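Local coordinates for protein restriction endonuclease R.BpuJI (Bacillus pumilus, PDB 2VLA) that recognises and binds its cognate DNA sequence through this N-terminal recognition domain of what is probably a DNA-cleaving restriction endonuclease, at residues Q8-T12 with E127-I133; L145-D149 with V230-Y234; P89-T93 with Y276-V280. All blocks are in the same frame, centred on the assembly; numbering follows the deposited sequence. Where two conformers were deposited one is given.

Contact 1 of 3, residues Q8-T12 with E127-I133; sequences QFRCT and EKVGAKI. With nucleotides of chain B.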
loop_
_atom_site.group_PDB
_atom_site.type_symbol
_atom_site.label_atom_id
_atom_site.label_comp_id
_atom_site.label_asym_id
_atom_site.label_seq_id
_atom_site.Cartn_x
_atom_site.Cartn_y
_atom_site.Cartn_z
ATOM N N GLN A 8 -1.911 3.955 19.457
ATOM C CA GLN A 8 -2.323 3.220 18.280
ATOM C C GLN A 8 -3.062 4.132 17.320
ATOM O O GLN A 8 -3.699 5.092 17.733
ATOM C CB GLN A 8 -3.238 2.041 18.694
ATOM C CG GLN A 8 -2.523 0.920 19.440
ATOM C CD GLN A 8 -1.776 -0.028 18.496
ATOM O OE1 GLN A 8 -2.388 -0.724 17.699
ATOM N NE2 GLN A 8 -0.438 -0.047 18.594
ATOM N N PHE A 9 -2.988 3.817 16.025
ATOM C CA PHE A 9 -3.581 4.672 15.005
ATOM C C PHE A 9 -3.920 3.867 13.777
ATOM O O PHE A 9 -3.040 3.306 13.144
ATOM C CB PHE A 9 -2.604 5.819 14.647
ATOM C CG PHE A 9 -3.155 6.806 13.625
ATOM C CD1 PHE A 9 -3.035 6.557 12.274
ATOM C CD2 PHE A 9 -3.781 7.967 14.030
ATOM C CE1 PHE A 9 -3.541 7.444 11.341
ATOM C CE2 PHE A 9 -4.279 8.860 13.108
ATOM C CZ PHE A 9 -4.166 8.593 11.760
ATOM N N ARG A 10 -5.214 3.774 13.471
ATOM C CA ARG A 10 -5.669 3.045 12.297
ATOM C C ARG A 10 -5.340 3.830 11.044
ATOM O O ARG A 10 -5.775 4.979 10.881
ATOM C CB ARG A 10 -7.175 2.777 12.400
ATOM C CG ARG A 10 -7.738 1.972 11.234
ATOM C CD ARG A 10 -9.169 1.577 11.452
ATOM N NE ARG A 10 -9.643 0.692 10.401
ATOM C CZ ARG A 10 -10.316 1.067 9.315
ATOM N NH1 ARG A 10 -10.605 2.326 9.095
ATOM N NH2 ARG A 10 -10.735 0.150 8.441
ATOM N N CYS A 11 -4.563 3.212 10.167
ATOM C CA CYS A 11 -4.031 3.871 9.002
ATOM C C CYS A 11 -4.221 2.958 7.784
ATOM O O CYS A 11 -3.438 2.055 7.546
ATOM C CB CYS A 11 -2.525 4.233 9.222
ATOM S SG CYS A 11 -1.790 5.231 7.975
ATOM N N THR A 12 -5.305 3.179 7.065
ATOM C CA THR A 12 -5.730 2.200 6.082
ATOM C C THR A 12 -5.043 2.361 4.746
ATOM O O THR A 12 -4.407 3.441 4.449
ATOM C CB THR A 12 -7.255 2.241 5.827
ATOM O OG1 THR A 12 -7.625 3.514 5.327
ATOM C CG2 THR A 12 -8.027 1.953 7.084
ATOM N N GLU A 127 -6.586 13.820 8.371
ATOM C CA GLU A 127 -6.355 13.114 9.637
ATOM C C GLU A 127 -4.892 12.649 9.751
ATOM O O GLU A 127 -4.255 12.822 10.787
ATOM C CB GLU A 127 -7.299 11.917 9.771
ATOM C CG GLU A 127 -8.746 12.290 10.113
ATOM C CD GLU A 127 -9.682 11.091 10.108
ATOM O OE1 GLU A 127 -9.186 9.949 10.163
ATOM O OE2 GLU A 127 -10.916 11.297 10.061
ATOM N N LYS A 128 -4.368 12.060 8.683
ATOM C CA LYS A 128 -3.031 11.502 8.719
ATOM C C LYS A 128 -1.980 12.610 8.790
ATOM O O LYS A 128 -1.041 12.528 9.559
ATOM C CB LYS A 128 -2.804 10.582 7.519
ATOM C CG LYS A 128 -3.617 9.312 7.622
ATOM C CD LYS A 128 -3.459 8.391 6.430
ATOM C CE LYS A 128 -4.458 7.229 6.521
ATOM N NZ LYS A 128 -4.384 6.313 5.374
ATOM N N VAL A 129 -2.195 13.671 8.036
ATOM C CA VAL A 129 -1.336 14.838 8.118
ATOM C C VAL A 129 -1.428 15.476 9.524
ATOM O O VAL A 129 -0.395 15.874 10.122
ATOM C CB VAL A 129 -1.697 15.860 7.031
ATOM C CG1 VAL A 129 -1.104 17.222 7.346
ATOM C CG2 VAL A 129 -1.231 15.357 5.652
ATOM N N GLY A 130 -2.633 15.535 10.076
ATOM C CA GLY A 130 -2.825 16.116 11.424
ATOM C C GLY A 130 -2.086 15.318 12.491
ATOM O O GLY A 130 -1.642 15.867 13.498
ATOM N N ALA A 131 -1.936 14.018 12.249
ATOM C CA ALA A 131 -1.253 13.121 13.175
ATOM C C ALA A 131 0.279 13.071 12.930
ATOM O O ALA A 131 0.997 12.349 13.614
ATOM C CB ALA A 131 -1.861 11.702 13.075
ATOM N N LYS A 132 0.749 13.823 11.933
ATOM C CA LYS A 132 2.163 13.892 11.609
ATOM C C LYS A 132 2.709 12.546 11.155
ATOM O O LYS A 132 3.835 12.209 11.402
ATOM C CB LYS A 132 2.945 14.397 12.806
ATOM C CG LYS A 132 2.518 15.816 13.260
ATOM N N ILE A 133 1.892 11.782 10.463
ATOM C CA ILE A 133 2.356 10.520 9.943
ATOM C C ILE A 133 3.283 10.768 8.739
ATOM O O ILE A 133 3.026 11.648 7.913
ATOM C CB ILE A 133 1.173 9.607 9.584
ATOM C CG1 ILE A 133 0.459 9.139 10.871
ATOM C CG2 ILE A 133 1.649 8.402 8.776
ATOM C CD1 ILE A 133 -0.844 8.328 10.634
ATOM P P DC B 7 -13.524 3.827 6.932
ATOM O OP1 DC B 7 -13.896 4.645 8.099
ATOM O OP2 DC B 7 -12.133 3.349 6.824
ATOM O "O5'" DC B 7 -14.465 2.539 6.796
ATOM C "C5'" DC B 7 -15.876 2.673 6.922
ATOM C "C4'" DC B 7 -16.568 1.350 6.626
ATOM O "O4'" DC B 7 -16.434 1.025 5.209
ATOM C "C3'" DC B 7 -15.993 0.129 7.355
ATOM O "O3'" DC B 7 -17.061 -0.685 7.792
ATOM C "C2'" DC B 7 -15.237 -0.620 6.272
ATOM C "C1'" DC B 7 -16.132 -0.358 5.099
ATOM N N1 DC B 7 -15.595 -0.576 3.744
ATOM C C2 DC B 7 -16.459 -1.039 2.758
ATOM O O2 DC B 7 -17.620 -1.326 3.078
ATOM N N3 DC B 7 -16.002 -1.206 1.500
ATOM C C4 DC B 7 -14.749 -0.838 1.208
ATOM N N4 DC B 7 -14.316 -0.989 -0.036
ATOM C C5 DC B 7 -13.860 -0.354 2.202
ATOM C C6 DC B 7 -14.313 -0.244 3.442
#
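Phe9 faces Ala131 and Cys11 faces Lys128 with their CA atoms 9.0 and 7.7 Å apart, so the extended N-terminal segment 8-12 passes the end of helix 122-130 at side-chain distance. The Phe9 ring, its CG anti to the backbone N (chi1 -178°), reaches across to the helix end. Its CE2 rests on the Ala131 methyl at 3.7 Å, while the Lys128 CG lies at the ring edge, near its plane. Ile133 lies beside the same ring, though its exact approach is doubtful, and Cys11 CB fills another part of the rim.

Lys128 is stretched out alongside Cys11, whose SG lies 3.6 Å from the lysine CE. The extended chain delivers NZ to Thr12 O, a hydrogen bond of 3.0 Å made in the carbonyl plane on a lone pair. The same ammonium forms a salt bridge with Asp120, which probably keeps it charged. On the DNA side, Arg10 NH1 donates to OP2 of DC7 of chain B at 2.9 Å and 171°, in the plane of the guanidinium, with Thr12 CG2 over one face, offset toward the rim. A bond from NE to Tyr205 O and a cation-pi contact with Tyr205 hold Arg10 for the phosphate, while Phe9 and Cys11 pack on protein.

The helix closes in a Schellman motif at Lys132. From helix 168-171, Leu168 packs on Phe9 and Leu171 on Cys11 and Ile133; His209 of helix 203-219 touches Arg10 and Thr12.

Contact 2 of 3, residues L145-D149 with V230-Y234; sequences LLTAD and VKLNY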
loop_
_atom_site.group_PDB
_atom_site.type_symbol
_atom_site.label_atom_id
_atom_site.label_comp_id
_atom_site.label_asym_id
_atom_site.label_seq_id
_atom_site.Cartn_x
_atom_site.Cartn_y
_atom_site.Cartn_z
ATOM N N LEU A 145 11.872 -6.916 9.721
ATOM C CA LEU A 145 12.025 -8.364 9.530
ATOM C C LEU A 145 13.509 -8.775 9.496
ATOM O O LEU A 145 13.887 -9.813 10.066
ATOM C CB LEU A 145 11.305 -8.808 8.252
ATOM C CG LEU A 145 9.769 -8.755 8.314
ATOM C CD1 LEU A 145 9.198 -8.969 6.931
ATOM C CD2 LEU A 145 9.214 -9.787 9.303
ATOM N N LEU A 146 14.350 -7.970 8.829
ATOM C CA LEU A 146 15.800 -8.245 8.815
ATOM C C LEU A 146 16.345 -8.206 10.232
ATOM O O LEU A 146 17.112 -9.068 10.638
ATOM C CB LEU A 146 16.554 -7.229 7.956
ATOM C CG LEU A 146 16.439 -7.413 6.443
ATOM C CD1 LEU A 146 16.940 -6.166 5.760
ATOM C CD2 LEU A 146 17.206 -8.641 5.956
ATOM N N THR A 147 15.949 -7.176 10.970
ATOM C CA THR A 147 16.423 -6.977 12.335
ATOM C C THR A 147 15.933 -8.093 13.270
ATOM O O THR A 147 16.678 -8.576 14.113
ATOM C CB THR A 147 16.018 -5.590 12.857
ATOM O OG1 THR A 147 16.544 -4.599 11.979
ATOM C CG2 THR A 147 16.544 -5.329 14.297
ATOM N N ALA A 148 14.699 -8.574 13.051
ATOM C CA ALA A 148 14.206 -9.745 13.786
ATOM C C ALA A 148 15.112 -10.962 13.536
ATOM O O ALA A 148 15.581 -11.603 14.472
ATOM C CB ALA A 148 12.749 -10.046 13.391
ATOM N N ASP A 149 15.403 -11.246 12.272
ATOM C CA ASP A 149 16.276 -12.379 11.952
ATOM C C ASP A 149 17.666 -12.207 12.583
ATOM O O ASP A 149 18.249 -13.160 13.088
ATOM C CB ASP A 149 16.414 -12.553 10.439
ATOM C CG ASP A 149 15.233 -13.240 9.819
ATOM O OD1 ASP A 149 14.403 -13.804 10.574
ATOM O OD2 ASP A 149 15.133 -13.245 8.571
ATOM N N VAL A 230 5.438 -14.213 9.603
ATOM C CA VAL A 230 5.807 -13.539 8.383
ATOM C C VAL A 230 7.315 -13.660 8.236
ATOM O O VAL A 230 8.055 -13.214 9.115
ATOM C CB VAL A 230 5.429 -12.049 8.463
ATOM C CG1 VAL A 230 5.954 -11.293 7.228
ATOM C CG2 VAL A 230 3.910 -11.881 8.624
ATOM N N LYS A 231 7.775 -14.268 7.145
ATOM C CA LYS A 231 9.214 -14.531 6.944
ATOM C C LYS A 231 9.723 -13.968 5.625
ATOM O O LYS A 231 9.015 -13.969 4.637
ATOM C CB LYS A 231 9.479 -16.033 6.979
ATOM C CG LYS A 231 9.157 -16.681 8.321
ATOM C CD LYS A 231 9.233 -18.196 8.243
ATOM C CE LYS A 231 10.664 -18.667 8.057
ATOM N NZ LYS A 231 10.765 -20.149 8.074
ATOM N N LEU A 232 10.958 -13.450 5.630
ATOM C CA LEU A 232 11.599 -13.026 4.414
ATOM C C LEU A 232 11.898 -14.188 3.489
ATOM O O LEU A 232 12.243 -15.267 3.932
ATOM C CB LEU A 232 12.905 -12.264 4.720
ATOM C CG LEU A 232 12.729 -10.926 5.438
ATOM C CD1 LEU A 232 14.063 -10.449 6.064
ATOM C CD2 LEU A 232 12.196 -9.827 4.505
ATOM N N ASN A 233 11.819 -13.915 2.200
ATOM C CA ASN A 233 12.277 -14.832 1.172
ATOM C C ASN A 233 13.693 -14.479 0.698
ATOM O O ASN A 233 13.879 -13.624 -0.179
ATOM C CB ASN A 233 11.324 -14.795 -0.014
ATOM C CG ASN A 233 11.811 -15.632 -1.163
ATOM O OD1 ASN A 233 12.626 -16.543 -0.978
ATOM N ND2 ASN A 233 11.379 -15.297 -2.358
ATOM N N TYR A 234 14.694 -15.127 1.272
ATOM C CA TYR A 234 16.080 -14.709 1.029
ATOM C C TYR A 234 16.574 -15.063 -0.386
ATOM O O TYR A 234 17.644 -14.639 -0.785
ATOM C CB TYR A 234 17.017 -15.276 2.102
ATOM C CG TYR A 234 16.956 -14.502 3.412
ATOM C CD1 TYR A 234 17.667 -13.331 3.567
ATOM C CD2 TYR A 234 16.146 -14.924 4.465
ATOM C CE1 TYR A 234 17.617 -12.608 4.741
ATOM C CE2 TYR A 234 16.070 -14.203 5.643
ATOM C CZ TYR A 234 16.843 -13.044 5.779
ATOM O OH TYR A 234 16.815 -12.289 6.941
HETATM O O HOH W 1 12.470 -13.507 8.029
#
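The Tyr234 ring receives Asp149 at its edge, where carboxylate oxygen OD2 lies in the ring plane; Leu146 CD2 approaches the ring obliquely, 4.2 Å from CE1. Carboxylate and ring planes are 33° apart, and the two side chains come from opposite directions. Tyr234 OH donates to Asp149 OD2 over a short 2.5 Å, and OD2 accepts with its anti lone pair, the one turned away from OD1. Water 1 donates to that same OD2 at 2.7 Å and accepts from Leu232 N at 2.8 Å, so two donors grip one oxygen and the carboxylate is tied to the strand backbone as well as to the phenol. The two donors on OD2 would be expected to favour the ionised carboxylate.

Below the polar rim the contact is aliphatic. Leu232 is wedged between the two helix leucines: its CG meets Leu145 CB at 3.8 Å, and its CD1 meets Leu146 CD2 at 3.6 Å, the latter two side chains crossing at about a right angle. Leu145, with CG beside its backbone N (chi1 -70°), extends CD1 to Val230 CG1 at 4.0 Å and lays CD2 against the Val230 carbonyl oxygen. Ile223 of the partner strand and Ile240 of helix 237-244 complete this apolar cluster.

The 145-149 part of helix 137-150 crosses strand 230-232 at -87°. The antiparallel hairpin 223-225/230-232, following helix 203-219, is consistent with the wing of a winged helix-turn-helix fold.

Contact 3 of 3, residues P89-T93 with Y276-V280; sequences PSGRT and YYSNV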
loop_
_atom_site.group_PDB
_atom_site.type_symbol
_atom_site.label_atom_id
_atom_site.label_comp_id
_atom_site.label_asym_id
_atom_site.label_seq_id
_atom_site.Cartn_x
_atom_site.Cartn_y
_atom_site.Cartn_z
ATOM N N PRO A 89 -2.187 5.540 -20.019
ATOM C CA PRO A 89 -1.575 4.460 -19.242
ATOM C C PRO A 89 -0.402 4.975 -18.437
ATOM O O PRO A 89 0.333 5.817 -18.915
ATOM C CB PRO A 89 -1.090 3.476 -20.313
ATOM C CG PRO A 89 -1.731 3.927 -21.597
ATOM C CD PRO A 89 -1.967 5.375 -21.464
ATOM N N SER A 90 -0.228 4.489 -17.221
ATOM C CA SER A 90 0.901 4.942 -16.389
ATOM C C SER A 90 2.193 4.248 -16.769
ATOM O O SER A 90 2.189 3.246 -17.485
ATOM C CB SER A 90 0.626 4.675 -14.929
ATOM O OG SER A 90 0.604 3.279 -14.690
ATOM N N GLY A 91 3.299 4.763 -16.246
ATOM C CA GLY A 91 4.600 4.097 -16.381
ATOM C C GLY A 91 4.564 2.656 -15.861
ATOM O O GLY A 91 5.187 1.765 -16.440
ATOM N N ARG A 92 3.886 2.435 -14.741
ATOM C CA ARG A 92 3.847 1.104 -14.164
ATOM C C ARG A 92 3.120 0.139 -15.085
ATOM O O ARG A 92 3.576 -1.001 -15.307
ATOM C CB ARG A 92 3.174 1.124 -12.793
ATOM C CG ARG A 92 3.277 -0.197 -12.069
ATOM C CD ARG A 92 2.674 -0.160 -10.679
ATOM N NE ARG A 92 3.491 0.644 -9.767
ATOM C CZ ARG A 92 3.030 1.637 -9.007
ATOM N NH1 ARG A 92 1.751 1.981 -9.055
ATOM N NH2 ARG A 92 3.848 2.290 -8.205
ATOM N N THR A 93 2.029 0.605 -15.673
ATOM C CA THR A 93 1.299 -0.205 -16.645
ATOM C C THR A 93 2.160 -0.472 -17.873
ATOM O O THR A 93 2.245 -1.615 -18.341
ATOM C CB THR A 93 -0.000 0.474 -17.061
ATOM O OG1 THR A 93 -0.877 0.503 -15.949
ATOM C CG2 THR A 93 -0.698 -0.285 -18.235
ATOM N N TYR A 276 3.669 10.982 -9.078
ATOM C CA TYR A 276 4.720 10.336 -8.303
ATOM C C TYR A 276 4.543 8.810 -8.279
ATOM O O TYR A 276 5.481 8.050 -8.528
ATOM C CB TYR A 276 4.742 10.884 -6.867
ATOM C CG TYR A 276 5.396 9.953 -5.910
ATOM C CD1 TYR A 276 6.766 9.787 -5.896
ATOM C CD2 TYR A 276 4.641 9.194 -5.040
ATOM C CE1 TYR A 276 7.355 8.872 -5.049
ATOM C CE2 TYR A 276 5.210 8.286 -4.211
ATOM C CZ TYR A 276 6.552 8.100 -4.218
ATOM O OH TYR A 276 7.120 7.175 -3.383
ATOM N N TYR A 277 3.341 8.372 -7.964
ATOM C CA TYR A 277 3.090 6.956 -7.631
ATOM C C TYR A 277 3.019 6.067 -8.851
ATOM O O TYR A 277 3.458 4.931 -8.808
ATOM C CB TYR A 277 1.802 6.840 -6.839
ATOM C CG TYR A 277 1.466 5.408 -6.412
ATOM C CD1 TYR A 277 2.235 4.755 -5.468
ATOM C CD2 TYR A 277 0.352 4.753 -6.909
ATOM C CE1 TYR A 277 1.944 3.493 -5.063
ATOM C CE2 TYR A 277 0.039 3.503 -6.482
ATOM C CZ TYR A 277 0.842 2.873 -5.566
ATOM O OH TYR A 277 0.517 1.595 -5.137
ATOM N N SER A 278 2.475 6.597 -9.946
ATOM C CA SER A 278 2.143 5.770 -11.101
ATOM C C SER A 278 3.230 5.752 -12.183
ATOM O O SER A 278 3.294 4.813 -12.979
ATOM C CB SER A 278 0.844 6.246 -11.717
ATOM O OG SER A 278 1.036 7.414 -12.492
ATOM N N ASN A 279 4.083 6.785 -12.196
ATOM C CA ASN A 279 4.933 7.096 -13.366
ATOM C C ASN A 279 6.396 7.168 -12.988
ATOM O O ASN A 279 6.728 7.241 -11.833
ATOM C CB ASN A 279 4.531 8.457 -13.987
ATOM C CG ASN A 279 3.215 8.391 -14.755
ATOM O OD1 ASN A 279 2.781 7.327 -15.153
ATOM N ND2 ASN A 279 2.567 9.547 -14.937
ATOM N N VAL A 280 7.268 7.164 -13.992
ATOM C CA VAL A 280 8.715 7.156 -13.743
ATOM C C VAL A 280 9.260 8.575 -13.581
ATOM O O VAL A 280 8.926 9.467 -14.359
ATOM C CB VAL A 280 9.462 6.460 -14.880
ATOM C CG1 VAL A 280 10.951 6.414 -14.591
ATOM C CG2 VAL A 280 8.900 5.047 -15.099
#
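Two main-chain donors at the start of helix 91-99 are taken up by the end of the C-terminal segment. Gly91 N donates to Asn279 OD1 at 2.8 Å with an angle of 164°, the donor tilted somewhat from the amide carbonyl plane. Arg92 N donates to Ser278 O at 3.0 Å. Within the turn, the chi1 torsion of Ser90 (67°) turns OG back over the helix start, where it accepts from Thr93 N at 3.2 Å; it is also hydrogen-bonded to Gly78 O.

The charged contact is a cation-pi interaction. Arg92 bends at chi3 and brings its CZ 4.3 Å from the centroid of the Tyr277 ring, over the face. The guanidinium does not lie flat on the ring, as the planes are 66° apart, and NH1 reaches lower than CZ, 3.4 Å from Tyr277 CE2. A salt bridge from NE to Asp108 and a hydrogen bond from NH1 to Phe77 O fix the group's rotation, while Tyr277 OH is bonded to Leu76 O.

Van der Waals packing adds to these bonds: Ser90 CB lies 3.3 Å from Ser278 O, and Gly91 lets the backbones come together, with its CA 4.3 Å from that of Asn279.

Ser90 is a serine N-cap, and Asn279 OD1 and Ser278 O take up the Gly91 and Arg92 N-H groups, so that the N-terminus of helix 91-99 meets the C-terminus of helix 263-278.

The three contacts lie at separate places in the helical recognition domain, with centres about 26 Å apart between contact 1 and either of the others and about 29 Å between contacts 2 and 3; none touches another. Contacts 1 and 2 follow in series along the chain, linked by the succession of helices 122-130 and 137-150. Contact 3 joins segments 183 residues apart, enclosing contact 2 and alternating with contact 1, so the modelled C-terminal end returns to the early 89-93 region. Contact 1 reaches a DNA phosphate directly, whereas the nearest atoms of contacts 2 and 3 remain about 10 and 11 Å from the nucleic acid and join parts of the protein without touching the DNA.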